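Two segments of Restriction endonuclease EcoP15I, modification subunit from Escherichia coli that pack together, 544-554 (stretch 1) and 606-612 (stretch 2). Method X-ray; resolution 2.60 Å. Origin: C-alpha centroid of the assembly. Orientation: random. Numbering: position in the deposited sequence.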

# COMPACT_ATOMS: atom_id res chain seq x y z
N THR A 544 -8.55 33.50 14.52
CA THR A 544 -8.47 32.68 13.31
C THR A 544 -7.02 32.61 12.78
O THR A 544 -6.56 31.53 12.44
CB THR A 544 -9.50 33.13 12.26
OG1 THR A 544 -10.79 33.18 12.86
CG2 THR A 544 -9.54 32.20 11.03
N LEU A 545 -6.30 33.75 12.77
CA LEU A 545 -4.90 33.84 12.33
C LEU A 545 -3.96 33.05 13.19
O LEU A 545 -3.16 32.30 12.66
CB LEU A 545 -4.42 35.30 12.31
CG LEU A 545 -4.94 36.22 11.22
CD1 LEU A 545 -4.16 37.53 11.27
CD2 LEU A 545 -4.80 35.61 9.83
N LEU A 546 -4.02 33.24 14.52
CA LEU A 546 -3.18 32.56 15.51
C LEU A 546 -3.28 31.03 15.36
O LEU A 546 -2.24 30.36 15.32
CB LEU A 546 -3.61 33.00 16.91
CG LEU A 546 -2.86 32.45 18.12
CD1 LEU A 546 -1.36 32.80 18.09
CD2 LEU A 546 -3.51 32.93 19.39
N THR A 547 -4.52 30.51 15.25
CA THR A 547 -4.90 29.10 15.09
C THR A 547 -4.34 28.55 13.78
O THR A 547 -3.73 27.48 13.79
CB THR A 547 -6.45 28.98 15.21
OG1 THR A 547 -6.84 29.37 16.54
CG2 THR A 547 -6.98 27.56 14.90
N THR A 548 -4.57 29.25 12.66
CA THR A 548 -4.07 28.88 11.34
C THR A 548 -2.52 28.91 11.32
O THR A 548 -1.91 27.95 10.89
CB THR A 548 -4.67 29.82 10.27
OG1 THR A 548 -6.09 29.82 10.37
CG2 THR A 548 -4.24 29.46 8.86
N TRP A 549 -1.91 29.99 11.81
CA TRP A 549 -0.47 30.16 11.86
C TRP A 549 0.21 29.08 12.65
O TRP A 549 1.22 28.58 12.20
CB TRP A 549 -0.09 31.54 12.42
CG TRP A 549 -0.30 32.69 11.48
CD1 TRP A 549 -1.01 32.70 10.31
CD2 TRP A 549 0.17 34.03 11.68
NE1 TRP A 549 -1.01 33.96 9.77
CE2 TRP A 549 -0.32 34.81 10.60
CE3 TRP A 549 0.97 34.65 12.65
CZ2 TRP A 549 -0.02 36.18 10.47
CZ3 TRP A 549 1.25 36.01 12.53
CH2 TRP A 549 0.77 36.75 11.44
N CYS A 550 -0.34 28.70 13.83
CA CYS A 550 0.22 27.63 14.66
C CYS A 550 0.22 26.27 13.94
O CYS A 550 1.15 25.49 14.12
CB CYS A 550 -0.51 27.55 16.00
SG CYS A 550 0.01 28.78 17.22
N LEU A 551 -0.82 25.98 13.14
CA LEU A 551 -0.99 24.72 12.40
C LEU A 551 -0.05 24.71 11.20
O LEU A 551 0.77 23.79 11.07
CB LEU A 551 -2.47 24.54 11.96
CG LEU A 551 -2.88 23.19 11.29
CD1 LEU A 551 -2.56 21.98 12.16
CD2 LEU A 551 -4.33 23.23 10.81
N TYR A 552 -0.11 25.79 10.39
CA TYR A 552 0.76 26.03 9.25
C TYR A 552 2.24 25.88 9.65
O TYR A 552 3.01 25.27 8.92
CB TYR A 552 0.49 27.43 8.64
CG TYR A 552 1.45 27.78 7.53
CD1 TYR A 552 1.23 27.36 6.22
CD2 TYR A 552 2.64 28.46 7.79
CE1 TYR A 552 2.15 27.61 5.20
CE2 TYR A 552 3.58 28.70 6.79
CZ TYR A 552 3.31 28.30 5.49
OH TYR A 552 4.20 28.57 4.48
N ASP A 553 2.61 26.40 10.83
CA ASP A 553 3.96 26.34 11.40
C ASP A 553 4.39 24.96 11.86
O ASP A 553 5.54 24.80 12.27
CB ASP A 553 4.16 27.41 12.51
CG ASP A 553 4.41 28.83 11.99
OD1 ASP A 553 5.23 28.99 11.06
OD2 ASP A 553 3.85 29.78 12.56
N GLY A 554 3.48 23.98 11.80
CA GLY A 554 3.77 22.58 12.12
C GLY A 554 3.36 22.06 13.47
O GLY A 554 3.72 20.93 13.82
N ASN A 606 12.68 29.81 20.11
CA ASN A 606 13.76 29.75 19.13
C ASN A 606 13.36 30.38 17.82
O ASN A 606 14.17 30.49 16.90
CB ASN A 606 14.18 28.28 18.92
CG ASN A 606 13.01 27.33 18.78
OD1 ASN A 606 12.42 27.20 17.70
ND2 ASN A 606 12.64 26.68 19.87
N LYS A 607 12.12 30.82 17.74
CA LYS A 607 11.53 31.42 16.55
C LYS A 607 10.52 32.49 17.02
O LYS A 607 9.77 32.24 17.98
CB LYS A 607 10.83 30.31 15.74
CG LYS A 607 10.53 30.63 14.28
CD LYS A 607 9.68 29.52 13.68
CE LYS A 607 8.63 30.04 12.72
NZ LYS A 607 7.52 29.08 12.53
N VAL A 608 10.55 33.68 16.40
CA VAL A 608 9.64 34.80 16.70
C VAL A 608 8.90 35.17 15.42
O VAL A 608 9.53 35.51 14.42
CB VAL A 608 10.32 36.03 17.39
CG1 VAL A 608 9.28 37.07 17.82
CG2 VAL A 608 11.16 35.61 18.59
N VAL A 609 7.56 35.03 15.43
CA VAL A 609 6.67 35.32 14.29
C VAL A 609 5.79 36.54 14.62
O VAL A 609 5.10 36.54 15.63
CB VAL A 609 5.81 34.08 13.87
CG1 VAL A 609 5.15 34.28 12.50
CG2 VAL A 609 6.63 32.79 13.89
N PHE A 610 5.83 37.58 13.79
CA PHE A 610 5.02 38.77 14.03
C PHE A 610 4.18 39.17 12.82
O PHE A 610 4.58 38.94 11.68
CB PHE A 610 5.88 39.95 14.55
CG PHE A 610 6.84 40.52 13.52
CD1 PHE A 610 8.11 39.97 13.36
CD2 PHE A 610 6.46 41.56 12.69
CE1 PHE A 610 8.97 40.45 12.36
CE2 PHE A 610 7.33 42.05 11.71
CZ PHE A 610 8.57 41.48 11.55
N TYR A 611 3.01 39.76 13.06
CA TYR A 611 2.11 40.22 12.01
C TYR A 611 2.57 41.59 11.42
O TYR A 611 2.42 42.63 12.08
CB TYR A 611 0.68 40.28 12.57
CG TYR A 611 -0.40 40.70 11.61
CD1 TYR A 611 -0.40 40.24 10.29
CD2 TYR A 611 -1.47 41.46 12.02
CE1 TYR A 611 -1.40 40.61 9.40
CE2 TYR A 611 -2.47 41.86 11.14
CZ TYR A 611 -2.44 41.42 9.82
OH TYR A 611 -3.45 41.76 8.96
N GLY A 612 3.12 41.55 10.20
CA GLY A 612 3.63 42.67 9.42
C GLY A 612 2.83 43.96 9.45
O GLY A 612 3.37 45.00 9.83

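The most striking feature of this contact is a salt bridge in a buried setting: Lys607 NZ donates a hydrogen bond to Asp553 OD1 at 2.7 Å, at one end of an otherwise apolar interface between a helix and a strand. Burying a charge is costly, and the usual remedy is to pair it with its opposite. Here the lysine supplies the reach, its chain extended through t rotamers at chi1, chi2 and chi4 with chi3 at 142°, while the short aspartate stays close to the helix backbone. Both carboxylate oxygens of Asp553 are also hydrogen-bonded elsewhere in the structure.

The rest of the contact illustrates how periodicity selects the residues that meet. Leu545, Trp549 and Asp553 are spaced four apart, roughly one helical turn, and all three direct their CA-to-CB bonds toward the strand. The strand answers with alternate residues, Lys607, Val609 and Tyr611. Because the two elements run at 144°, closer to antiparallel than parallel, the early helical residue meets the late strand residue: Leu545 pairs with Tyr611, Trp549 with Val609, and Asp553 with Lys607.

Trp549 is the centerpiece, with the largest area covered by the other stretch. The helix and strand axes approach no closer than 11.4 Å, and a broad indole helps fill that gap. Its CH2 lies 3.7 Å from Tyr611 CB, and its CE3 lies 4.2 Å from Val609 CG1, so one ring system spans two strand positions. Branched Val609 suits the extended backbone and presents a compact apolar surface. Tyr611 leaves its backbone sideways, yet its ring receives Leu545 over one face, with Leu545 CD1 4.5 Å from Tyr611 CZ. Phe610, between Val609 and Tyr611, turns its CA-to-CB bond away from the helix.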